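Local coordinates for protein ABC sugar (Ribose) transporter, periplasmic substrate-binding subunit (Rhodobacter sphaeroides, PDB 3L49) that probably binds a sugar in the periplasm as the substrate-binding subunit of an ABC transporter, at residues L122-F134 / F154-I168. Sequence-based numbering, arbitrary orientation.
Sequences LGGKGNVLVFNGF and FPDVKIIEPELRDVI
Asp166 packs its side chain against Phe131 and Phe134 and holds the N-H of Gly133 in the loop that follows strand 126-131. Its CB lies against Phe131 CD2 at 3.7 Å, and CG lies between Phe131 CB and the edge of the Phe134 ring, in that ring's plane. With chi1 at 48°, CG sits between the backbone N and the carbonyl carbon, which carries OD1 over to the loop; there the N-H of Gly133 meets it nearly along the C-O axis, Gly133 N to Asp166 OD1 2.8 Å. OD2 lies 3.3 Å from Phe134 CD1 and accepts a hydrogen bond from Trp199 NE1, so both carboxylate oxygens are engaged in a buried place. The side chain of Phe134, which also meets Trp199 and Ile168, lies about 4 Å from a bound ligand of unknown identity. The segments belong to a beta-alpha-beta unit of the periplasmic binding protein fold, in which helix 138-152 connects strand 126-131 to the parallel edge strand 157-159. Gly126 N to Asp156 O (2.9 Å) begins the regular pairing, which runs to Ile160 N on Val128 O. A detour through the cis peptide before Pro162 then shifts the register by two; water 2 bridges the break, donating to Ile160 O and accepting from Val130 N. Pairing resumes with Leu164 N on Val130 O, while Leu164 CB sits over one face of the Phe131 ring, 3.9 Å from its centroid. Alongside Val130, away from that ring, Glu163 OE2 accepts a hydrogen bond from Asn132 ND2 (3.1 Å), and OE1 is hydrogen-bonded to Tyr144 OH of helix 138-152.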
# COMPACT_ATOMS: atom_id res chain seq x y z
N LEU A 122 7.22 -8.80 20.65
CA LEU A 122 7.82 -7.98 21.71
C LEU A 122 7.56 -8.54 23.11
O LEU A 122 8.26 -8.20 24.06
CB LEU A 122 7.29 -6.54 21.63
CG LEU A 122 7.92 -5.61 20.60
CD1 LEU A 122 7.05 -4.39 20.44
CD2 LEU A 122 9.34 -5.22 21.01
N GLY A 123 6.54 -9.39 23.23
CA GLY A 123 6.12 -9.92 24.52
C GLY A 123 5.46 -8.87 25.40
O GLY A 123 5.57 -8.93 26.62
N GLY A 124 4.81 -7.89 24.77
CA GLY A 124 4.02 -6.89 25.49
C GLY A 124 4.81 -5.72 26.05
O GLY A 124 4.24 -4.86 26.73
N LYS A 125 6.10 -5.66 25.75
CA LYS A 125 6.97 -4.59 26.23
C LYS A 125 8.00 -4.22 25.16
O LYS A 125 8.55 -5.10 24.48
CB LYS A 125 7.66 -5.01 27.53
CG LYS A 125 8.12 -3.86 28.43
CD LYS A 125 9.58 -3.47 28.21
CE LYS A 125 9.95 -2.21 28.98
NZ LYS A 125 9.96 -2.43 30.46
N GLY A 126 8.25 -2.92 25.02
CA GLY A 126 9.32 -2.40 24.17
C GLY A 126 8.90 -1.21 23.33
O GLY A 126 7.70 -0.93 23.21
N ASN A 127 9.88 -0.52 22.76
CA ASN A 127 9.61 0.68 21.95
C ASN A 127 9.65 0.44 20.44
O ASN A 127 10.36 -0.44 19.96
CB ASN A 127 10.54 1.82 22.35
CG ASN A 127 10.52 2.10 23.84
OD1 ASN A 127 9.45 2.20 24.45
ND2 ASN A 127 11.70 2.21 24.43
N VAL A 128 8.88 1.23 19.71
CA VAL A 128 8.61 0.98 18.30
C VAL A 128 8.93 2.20 17.47
O VAL A 128 8.33 3.27 17.64
CB VAL A 128 7.12 0.55 18.06
CG1 VAL A 128 6.79 0.47 16.56
CG2 VAL A 128 6.81 -0.77 18.72
N LEU A 129 9.88 2.04 16.55
CA LEU A 129 10.19 3.04 15.55
C LEU A 129 9.19 2.96 14.40
O LEU A 129 9.02 1.90 13.80
CB LEU A 129 11.61 2.84 15.03
CG LEU A 129 12.19 3.95 14.16
CD1 LEU A 129 12.17 5.29 14.91
CD2 LEU A 129 13.59 3.59 13.68
N VAL A 130 8.54 4.09 14.08
CA VAL A 130 7.45 4.12 13.10
C VAL A 130 7.74 5.04 11.92
O VAL A 130 8.03 6.22 12.11
CB VAL A 130 6.08 4.53 13.76
CG1 VAL A 130 5.00 4.83 12.71
CG2 VAL A 130 5.59 3.46 14.70
N PHE A 131 7.65 4.50 10.72
CA PHE A 131 7.69 5.29 9.50
C PHE A 131 6.27 5.63 9.06
O PHE A 131 5.48 4.73 8.77
CB PHE A 131 8.42 4.53 8.40
CG PHE A 131 9.91 4.51 8.55
CD1 PHE A 131 10.52 3.65 9.46
CD2 PHE A 131 10.70 5.35 7.78
CE1 PHE A 131 11.90 3.63 9.61
CE2 PHE A 131 12.08 5.34 7.92
CZ PHE A 131 12.68 4.48 8.83
N ASN A 132 5.95 6.92 9.02
CA ASN A 132 4.60 7.39 8.71
C ASN A 132 4.59 8.56 7.71
O ASN A 132 4.10 9.65 8.01
CB ASN A 132 3.86 7.75 10.01
CG ASN A 132 2.37 7.95 9.80
OD1 ASN A 132 1.76 7.41 8.86
ND2 ASN A 132 1.76 8.75 10.67
N GLY A 133 5.13 8.32 6.52
CA GLY A 133 5.28 9.37 5.53
C GLY A 133 4.24 9.34 4.43
O GLY A 133 4.33 10.11 3.46
N PHE A 134 3.24 8.46 4.57
CA PHE A 134 2.26 8.24 3.51
C PHE A 134 0.82 8.22 4.03
O PHE A 134 -0.05 7.63 3.39
CB PHE A 134 2.58 6.95 2.74
CG PHE A 134 3.76 7.09 1.81
CD1 PHE A 134 5.02 6.65 2.19
CD2 PHE A 134 3.60 7.67 0.55
CE1 PHE A 134 6.12 6.79 1.33
CE2 PHE A 134 4.68 7.80 -0.33
CZ PHE A 134 5.94 7.36 0.07
N PHE A 154 -1.67 -1.81 25.21
CA PHE A 154 -0.39 -2.24 25.76
C PHE A 154 0.43 -1.03 26.22
O PHE A 154 1.19 -0.45 25.44
CB PHE A 154 0.37 -3.09 24.74
CG PHE A 154 -0.38 -4.34 24.32
CD1 PHE A 154 -1.25 -4.32 23.23
CD2 PHE A 154 -0.22 -5.52 25.03
CE1 PHE A 154 -1.97 -5.47 22.85
CE2 PHE A 154 -0.92 -6.69 24.65
CZ PHE A 154 -1.80 -6.66 23.56
N PRO A 155 0.29 -0.65 27.51
CA PRO A 155 0.93 0.56 28.04
C PRO A 155 2.46 0.52 28.01
O PRO A 155 3.09 1.57 28.02
CB PRO A 155 0.42 0.64 29.48
CG PRO A 155 0.04 -0.76 29.83
CD PRO A 155 -0.48 -1.36 28.55
N ASP A 156 3.04 -0.68 27.94
CA ASP A 156 4.49 -0.86 27.87
C ASP A 156 5.02 -1.00 26.44
O ASP A 156 6.21 -1.23 26.24
CB ASP A 156 4.94 -2.05 28.73
CG ASP A 156 5.09 -1.69 30.20
OD1 ASP A 156 5.15 -0.49 30.54
OD2 ASP A 156 5.17 -2.63 31.03
N VAL A 157 4.12 -0.89 25.46
CA VAL A 157 4.53 -0.82 24.06
C VAL A 157 4.29 0.59 23.54
O VAL A 157 3.14 1.00 23.38
CB VAL A 157 3.80 -1.85 23.15
CG1 VAL A 157 4.30 -1.74 21.73
CG2 VAL A 157 4.02 -3.24 23.65
N LYS A 158 5.37 1.31 23.28
CA LYS A 158 5.27 2.73 22.93
C LYS A 158 5.93 3.09 21.60
O LYS A 158 6.92 2.47 21.19
CB LYS A 158 5.79 3.60 24.07
CG LYS A 158 4.74 3.84 25.16
CD LYS A 158 5.33 4.42 26.43
CE LYS A 158 6.02 3.35 27.27
NZ LYS A 158 6.36 3.85 28.63
N ILE A 159 5.36 4.08 20.93
CA ILE A 159 5.89 4.63 19.68
C ILE A 159 6.89 5.74 20.03
O ILE A 159 6.52 6.71 20.73
CB ILE A 159 4.74 5.18 18.79
CG1 ILE A 159 3.88 4.02 18.30
CG2 ILE A 159 5.28 5.99 17.62
CD1 ILE A 159 2.55 4.42 17.70
N ILE A 160 8.14 5.61 19.58
CA ILE A 160 9.13 6.66 19.84
C ILE A 160 8.93 7.92 19.01
O ILE A 160 8.55 7.87 17.84
CB ILE A 160 10.62 6.17 19.81
CG1 ILE A 160 10.81 4.94 18.92
CG2 ILE A 160 11.12 5.92 21.25
CD1 ILE A 160 11.99 4.01 19.30
N GLU A 161 9.16 9.06 19.65
CA GLU A 161 8.98 10.37 19.04
C GLU A 161 10.32 10.87 18.50
O GLU A 161 11.33 10.75 19.19
CB GLU A 161 8.41 11.37 20.05
CG GLU A 161 7.22 10.86 20.88
CD GLU A 161 5.94 10.68 20.07
OE1 GLU A 161 5.71 11.45 19.10
OE2 GLU A 161 5.14 9.78 20.40
N PRO A 162 10.34 11.40 17.27
CA PRO A 162 9.22 11.50 16.34
C PRO A 162 9.08 10.28 15.42
O PRO A 162 9.93 9.39 15.43
CB PRO A 162 9.56 12.75 15.52
CG PRO A 162 11.06 12.79 15.50
CD PRO A 162 11.57 12.00 16.69
N GLU A 163 8.01 10.25 14.66
CA GLU A 163 7.85 9.25 13.63
C GLU A 163 8.67 9.68 12.44
O GLU A 163 8.72 10.86 12.11
CB GLU A 163 6.39 9.08 13.24
CG GLU A 163 5.56 8.34 14.26
CD GLU A 163 4.09 8.71 14.22
OE1 GLU A 163 3.44 8.59 15.28
OE2 GLU A 163 3.60 9.12 13.14
N LEU A 164 9.31 8.71 11.81
CA LEU A 164 10.15 8.97 10.66
C LEU A 164 9.30 9.06 9.41
O LEU A 164 8.18 8.55 9.39
CB LEU A 164 11.21 7.87 10.54
CG LEU A 164 12.16 7.87 11.75
CD1 LEU A 164 13.25 6.83 11.58
CD2 LEU A 164 12.77 9.25 11.98
N ARG A 165 9.82 9.73 8.39
CA ARG A 165 9.12 9.87 7.13
C ARG A 165 9.75 8.97 6.08
O ARG A 165 10.86 9.23 5.62
CB ARG A 165 9.12 11.32 6.64
CG ARG A 165 7.78 12.03 6.75
CD ARG A 165 7.56 12.66 8.13
NE ARG A 165 6.15 12.64 8.51
CZ ARG A 165 5.67 12.03 9.59
NH1 ARG A 165 4.36 12.07 9.83
NH2 ARG A 165 6.47 11.39 10.42
N ASP A 166 9.04 7.89 5.72
CA ASP A 166 9.46 7.08 4.58
C ASP A 166 9.10 7.83 3.30
O ASP A 166 8.11 8.57 3.27
CB ASP A 166 8.89 5.64 4.62
CG ASP A 166 7.39 5.57 4.91
OD1 ASP A 166 6.89 6.34 5.76
OD2 ASP A 166 6.72 4.71 4.30
N VAL A 167 9.93 7.69 2.26
CA VAL A 167 9.80 8.54 1.06
C VAL A 167 9.88 7.76 -0.26
O VAL A 167 10.27 6.61 -0.28
CB VAL A 167 10.89 9.66 1.02
CG1 VAL A 167 10.77 10.60 2.23
CG2 VAL A 167 12.29 9.05 0.92
N ILE A 168 9.47 8.43 -1.34
CA ILE A 168 9.70 8.00 -2.71
C ILE A 168 10.26 9.22 -3.48
O ILE A 168 9.74 10.32 -3.34
CB ILE A 168 8.39 7.49 -3.38
CG1 ILE A 168 7.97 6.14 -2.78
CG2 ILE A 168 8.55 7.30 -4.89
CD1 ILE A 168 6.59 5.68 -3.22
O HOH W 1 2.18 -3.40 27.59
O HOH W 2 9.02 6.47 15.56